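PDB 3H5T: transcriptional regulator, LacI family from Corynebacterium glutamicum, which activates transcription of ino1, the inositol phosphate synthase gene, in an inositol-dependent way and regulates other target genes by binding a palindromic promoter motif, so influencing cell wall biogenesis. Local coordinates for residues S14-L19 against T47-Y53; P167-N172 against V341-L347. All blocks are in the same frame, centred on the assembly; numbering follows the deposited sequence.

Contact 1 (S14-L19 against T47-Y53)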
loop_
_atom_site.group_PDB
_atom_site.type_symbol
_atom_site.label_atom_id
_atom_site.label_comp_id
_atom_site.label_asym_id
_atom_site.label_seq_id
_atom_site.Cartn_x
_atom_site.Cartn_y
_atom_site.Cartn_z
ATOM N N SER A 14 15.382 -0.050 34.739
ATOM C CA SER A 14 16.667 0.535 34.347
ATOM C C SER A 14 16.954 1.759 35.220
ATOM O O SER A 14 18.060 1.930 35.729
ATOM C CB SER A 14 16.631 0.986 32.891
ATOM O OG SER A 14 16.151 -0.041 32.057
ATOM N N ILE A 15 15.956 2.623 35.361
ATOM C CA ILE A 15 16.086 3.818 36.181
ATOM C C ILE A 15 16.429 3.425 37.625
ATOM O O ILE A 15 17.299 4.026 38.248
ATOM C CB ILE A 15 14.782 4.634 36.146
ATOM C CG1 ILE A 15 14.610 5.244 34.749
ATOM C CG2 ILE A 15 14.787 5.688 37.230
ATOM C CD1 ILE A 15 13.294 5.991 34.539
ATOM N N ALA A 16 15.751 2.409 38.149
ATOM C CA ALA A 16 16.027 1.958 39.509
ATOM C C ALA A 16 17.452 1.431 39.607
ATOM O O ALA A 16 18.172 1.748 40.556
ATOM C CB ALA A 16 15.045 0.865 39.921
ATOM N N ALA A 17 17.854 0.629 38.624
ATOM C CA ALA A 17 19.192 0.047 38.597
ATOM C C ALA A 17 20.278 1.108 38.546
ATOM O O ALA A 17 21.276 1.017 39.258
ATOM C CB ALA A 17 19.337 -0.898 37.409
ATOM N N LYS A 18 20.098 2.111 37.702
ATOM C CA LYS A 18 21.097 3.163 37.597
ATOM C C LYS A 18 21.237 3.933 38.920
ATOM O O LYS A 18 22.306 4.474 39.220
ATOM C CB LYS A 18 20.742 4.127 36.455
ATOM C CG LYS A 18 21.763 5.243 36.245
ATOM C CD LYS A 18 21.237 6.336 35.308
ATOM C CE LYS A 18 22.192 7.547 35.257
ATOM N NZ LYS A 18 21.691 8.687 34.409
ATOM N N LEU A 19 20.169 3.965 39.717
ATOM C CA LEU A 19 20.191 4.691 40.988
ATOM C C LEU A 19 20.293 3.798 42.228
ATOM O O LEU A 19 20.297 4.284 43.361
ATOM C CB LEU A 19 18.944 5.567 41.091
ATOM C CG LEU A 19 18.805 6.653 40.029
ATOM C CD1 LEU A 19 17.371 7.129 39.963
ATOM C CD2 LEU A 19 19.751 7.799 40.350
ATOM N N THR A 47 16.967 11.611 36.082
ATOM C CA THR A 47 17.595 10.421 35.521
ATOM C C THR A 47 16.710 9.905 34.375
ATOM O O THR A 47 17.208 9.380 33.383
ATOM C CB THR A 47 17.768 9.311 36.590
ATOM O OG1 THR A 47 18.747 9.716 37.553
ATOM C CG2 THR A 47 18.222 8.019 35.952
ATOM N N ALA A 48 15.395 10.062 34.512
ATOM C CA ALA A 48 14.468 9.630 33.475
ATOM C C ALA A 48 14.665 10.537 32.260
ATOM O O ALA A 48 14.616 10.100 31.112
ATOM C CB ALA A 48 13.038 9.731 33.978
ATOM N N GLU A 49 14.897 11.813 32.529
ATOM C CA GLU A 49 15.108 12.785 31.474
ATOM C C GLU A 49 16.370 12.450 30.689
ATOM O O GLU A 49 16.348 12.431 29.461
ATOM C CB GLU A 49 15.209 14.175 32.091
ATOM C CG GLU A 49 15.446 15.314 31.138
ATOM C CD GLU A 49 15.208 16.647 31.819
ATOM O OE1 GLU A 49 15.646 16.812 32.979
ATOM O OE2 GLU A 49 14.586 17.530 31.196
ATOM N N ASP A 50 17.466 12.183 31.401
ATOM C CA ASP A 50 18.739 11.837 30.770
ATOM C C ASP A 50 18.568 10.628 29.855
ATOM O O ASP A 50 19.317 10.433 28.895
ATOM C CB ASP A 50 19.792 11.492 31.832
ATOM C CG ASP A 50 20.016 12.617 32.830
ATOM O OD1 ASP A 50 20.049 13.793 32.405
ATOM O OD2 ASP A 50 20.177 12.323 34.036
ATOM N N MET A 51 17.562 9.826 30.164
ATOM C CA MET A 51 17.279 8.602 29.435
ATOM C C MET A 51 16.324 8.813 28.268
ATOM O O MET A 51 16.072 7.900 27.488
ATOM C CB MET A 51 16.690 7.599 30.420
ATOM C CG MET A 51 16.874 6.149 30.079
ATOM S SD MET A 51 16.365 5.203 31.518
ATOM C CE MET A 51 17.813 5.504 32.609
ATOM N N GLY A 52 15.793 10.023 28.152
ATOM C CA GLY A 52 14.862 10.309 27.081
ATOM C C GLY A 52 13.467 9.801 27.387
ATOM O O GLY A 52 12.604 9.785 26.508
ATOM N N TYR A 53 13.238 9.382 28.631
ATOM C CA TYR A 53 11.928 8.885 29.032
ATOM C C TYR A 53 11.034 10.033 29.486
ATOM O O TYR A 53 11.351 10.736 30.444
ATOM C CB TYR A 53 12.058 7.862 30.162
ATOM C CG TYR A 53 10.723 7.391 30.697
ATOM C CD1 TYR A 53 9.776 6.809 29.849
ATOM C CD2 TYR A 53 10.402 7.526 32.047
ATOM C CE1 TYR A 53 8.542 6.371 30.332
ATOM C CE2 TYR A 53 9.172 7.093 32.541
ATOM C CZ TYR A 53 8.248 6.516 31.678
ATOM O OH TYR A 53 7.037 6.065 32.160
#
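Ile15 is the hub of this contact between helix 11-19 and the C-terminal end of helix 38-50. Its CA-to-CB bond runs sideways, but the m/t rotamer (chi1 -70°, chi2 175°) extends the chain across the gap, bringing CD1 to 3.8 Å from Ala48 CB and 4.1 Å from Tyr53 CD2, while CG1 lies 3.7 Å from Met51 SD. Met51 takes t, t, m: its first two torsions are extended and the third bends the thioether, whose SD also comes within 4.4 Å of Ser14 CB. Thr47 is m; OG1 is hydrogen-bonded to the carbonyl of Arg43 one turn back in its own helix, so the methyl CG2 is left to pack 3.5 Å from Lys18 CD and 4.3 Å from Ile15 CG2. Lys18 is fully extended, trans at all four torsions. Its aliphatic part therefore lies against Thr47 and its NZ reaches a long salt bridge with Asp50 OD2 at 4.0 Å. Leu19, in m/t, closes the far end, with CD2 3.5 Å from Thr47 OG1. The last turn is closed by a Schellman motif: Gly52 carries its positive phi (80°), Gly52 N bonds back to Glu49 O (2.8 Å) and Tyr53 N to Ala48 O (2.9 Å), and the chain turns so that the Tyr53 ring meets Ile15. Val26 and Tyr30 of helix 23-31 pack on Ile15 and Ala48 respectively, completing the small apolar core of the three-helix, helix-turn-helix DNA-binding headpiece characteristic of LacI-family regulators.

Contact 2 (P167-N172 against V341-L347)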
loop_
_atom_site.group_PDB
_atom_site.type_symbol
_atom_site.label_atom_id
_atom_site.label_comp_id
_atom_site.label_asym_id
_atom_site.label_seq_id
_atom_site.Cartn_x
_atom_site.Cartn_y
_atom_site.Cartn_z
ATOM N N PRO A 167 2.396 17.054 -3.415
ATOM C CA PRO A 167 3.569 16.180 -3.307
ATOM C C PRO A 167 3.208 14.724 -3.577
ATOM O O PRO A 167 2.151 14.256 -3.161
ATOM C CB PRO A 167 4.036 16.431 -1.882
ATOM C CG PRO A 167 3.859 17.902 -1.779
ATOM C CD PRO A 167 2.461 18.110 -2.389
ATOM N N PHE A 168 4.100 14.018 -4.265
ATOM C CA PHE A 168 3.874 12.637 -4.676
ATOM C C PHE A 168 4.931 11.649 -4.156
ATOM O O PHE A 168 6.134 11.885 -4.284
ATOM C CB PHE A 168 3.816 12.630 -6.219
ATOM C CG PHE A 168 3.609 11.269 -6.848
ATOM C CD1 PHE A 168 2.382 10.622 -6.774
ATOM C CD2 PHE A 168 4.635 10.665 -7.566
ATOM C CE1 PHE A 168 2.182 9.396 -7.409
ATOM C CE2 PHE A 168 4.446 9.442 -8.207
ATOM C CZ PHE A 168 3.218 8.807 -8.128
ATOM N N ILE A 169 4.470 10.544 -3.576
ATOM C CA ILE A 169 5.354 9.505 -3.044
ATOM C C ILE A 169 4.980 8.151 -3.648
ATOM O O ILE A 169 3.862 7.674 -3.463
ATOM C CB ILE A 169 5.217 9.363 -1.515
ATOM C CG1 ILE A 169 5.449 10.711 -0.839
ATOM C CG2 ILE A 169 6.201 8.308 -0.995
ATOM C CD1 ILE A 169 5.337 10.648 0.676
ATOM N N ALA A 170 5.910 7.526 -4.360
ATOM C CA ALA A 170 5.643 6.228 -4.966
ATOM C C ALA A 170 6.873 5.615 -5.618
ATOM O O ALA A 170 7.859 6.302 -5.903
ATOM C CB ALA A 170 4.533 6.356 -6.004
ATOM N N PRO A 171 6.843 4.297 -5.837
ATOM C CA PRO A 171 7.984 3.639 -6.475
ATOM C C PRO A 171 7.742 3.751 -7.980
ATOM O O PRO A 171 6.642 4.110 -8.393
ATOM C CB PRO A 171 7.853 2.208 -5.988
ATOM C CG PRO A 171 6.354 2.027 -5.968
ATOM C CD PRO A 171 5.907 3.300 -5.287
ATOM N N ASN A 172 8.754 3.476 -8.797
ATOM C CA ASN A 172 8.566 3.520 -10.242
ATOM C C ASN A 172 8.009 2.141 -10.566
ATOM O O ASN A 172 8.729 1.142 -10.539
ATOM C CB ASN A 172 9.900 3.756 -10.962
ATOM C CG ASN A 172 9.760 3.759 -12.487
ATOM O OD1 ASN A 172 10.639 4.247 -13.199
ATOM N ND2 ASN A 172 8.662 3.204 -12.989
ATOM N N VAL A 341 8.816 20.517 1.478
ATOM C CA VAL A 341 8.691 19.102 1.165
ATOM C C VAL A 341 9.090 18.926 -0.301
ATOM O O VAL A 341 8.945 19.840 -1.111
ATOM C CB VAL A 341 7.225 18.564 1.362
ATOM C CG1 VAL A 341 6.805 18.694 2.816
ATOM C CG2 VAL A 341 6.250 19.314 0.453
ATOM N N GLU A 342 9.610 17.759 -0.641
ATOM C CA GLU A 342 10.002 17.508 -2.013
ATOM C C GLU A 342 8.731 17.245 -2.823
ATOM O O GLU A 342 7.821 16.558 -2.366
ATOM C CB GLU A 342 10.973 16.325 -2.057
ATOM C CG GLU A 342 12.319 16.653 -1.397
ATOM C CD GLU A 342 13.311 15.500 -1.397
ATOM O OE1 GLU A 342 13.450 14.832 -0.349
ATOM O OE2 GLU A 342 13.946 15.259 -2.449
ATOM N N PRO A 343 8.636 17.820 -4.031
ATOM C CA PRO A 343 7.426 17.589 -4.828
ATOM C C PRO A 343 7.248 16.129 -5.229
ATOM O O PRO A 343 6.129 15.635 -5.297
ATOM C CB PRO A 343 7.619 18.508 -6.035
ATOM C CG PRO A 343 8.517 19.602 -5.501
ATOM C CD PRO A 343 9.505 18.824 -4.666
ATOM N N GLU A 344 8.349 15.439 -5.497
ATOM C CA GLU A 344 8.276 14.032 -5.885
ATOM C C GLU A 344 9.376 13.203 -5.232
ATOM O O GLU A 344 10.534 13.623 -5.161
ATOM C CB GLU A 344 8.359 13.887 -7.414
ATOM C CG GLU A 344 7.284 14.667 -8.171
ATOM C CD GLU A 344 7.350 14.475 -9.678
ATOM O OE1 GLU A 344 8.470 14.462 -10.228
ATOM O OE2 GLU A 344 6.279 14.354 -10.315
ATOM N N VAL A 345 8.992 12.028 -4.742
ATOM C CA VAL A 345 9.919 11.103 -4.103
ATOM C C VAL A 345 9.678 9.713 -4.677
ATOM O O VAL A 345 8.533 9.262 -4.765
ATOM C CB VAL A 345 9.702 11.024 -2.578
ATOM C CG1 VAL A 345 10.656 10.017 -1.979
ATOM C CG2 VAL A 345 9.904 12.388 -1.942
ATOM N N GLU A 346 10.753 9.038 -5.070
ATOM C CA GLU A 346 10.651 7.700 -5.628
ATOM C C GLU A 346 11.051 6.671 -4.589
ATOM O O GLU A 346 12.184 6.674 -4.122
ATOM C CB GLU A 346 11.567 7.548 -6.841
ATOM C CG GLU A 346 11.437 6.197 -7.547
ATOM C CD GLU A 346 12.462 6.013 -8.653
ATOM O OE1 GLU A 346 12.737 6.995 -9.382
ATOM O OE2 GLU A 346 12.985 4.885 -8.797
ATOM N N LEU A 347 10.125 5.797 -4.214
ATOM C CA LEU A 347 10.445 4.764 -3.243
ATOM C C LEU A 347 11.113 3.605 -3.961
ATOM O O LEU A 347 10.708 3.224 -5.063
ATOM C CB LEU A 347 9.187 4.268 -2.529
ATOM C CG LEU A 347 8.535 5.211 -1.513
ATOM C CD1 LEU A 347 7.493 4.435 -0.734
ATOM C CD2 LEU A 347 9.578 5.762 -0.549
HETATM O O HOH W 1 6.853 14.210 -2.030
HETATM O O HOH W 2 11.335 2.622 -7.564
#
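Two neighbouring parallel strands, 168-171 and 344-347, meet in the mainly parallel sheet of one lobe of the periplasmic-binding-protein-like fold, running 22° apart in direction. Leu347, Phe168 and Pro167 lose the most surface. At the entry, Pro167 CA makes a CA-H...O contact with Pro343 O (3.3 Å), and Pro167 CG packs 3.6 Å from Val341 CG2. The same Pro343 O accepts from Phe168 N at 2.8 Å. Phe168 O in turn receives Val345 N at 2.9 Å, so its backbone pairs with residues flanking Glu344, as a parallel register requires. The Phe168 side chain leaves the sheet on the face of Ala170, Glu344 and Glu346, with its CB 4.5 Å from Glu344 CG. Leu347 points to the other face, shared with Ile169 and Val345; there helix 321-336 packs on Leu347 and Ile169 through Lys324 and Lys327. Here Leu347 CG lies 3.9 Å from Ile169 CG2, and Leu347 CB lies 4.2 Å from Pro171 CB. Ala170 continues the pairing, its N bonded to Val345 O (3.2 Å) and its O accepting Leu347 N (2.9 Å). Beyond it the two segments are bridged by a water that accepts from Asn172 N at 3.0 Å and donates to Leu347 O at 2.6 Å and Glu346 OE2 at 3.1 Å.

From the N terminus, contact 1 comes first: it closes a 27-residue loop that holds helix 23-31 and most of helix 38-50, making the DNA-binding headpiece a compact unit. Residues 54-67, which follow, are not modelled, so the connection to the rest of the chain is missing. Contact 2 then closes a far longer loop of 168 residues. Strand 168-171 leads out to the lobe built on the five-stranded sheet; the chain returns to the seven-stranded sheet with strand 316-318, passes through helix 321-336, and only then sets 341-347 beside 167-172. The contacts are in series, neither nested nor crossing; the centres of contacts 1 and 2 lie about 40 Å apart, and the nearest atoms of contacts 1 and 2 about 26 Å.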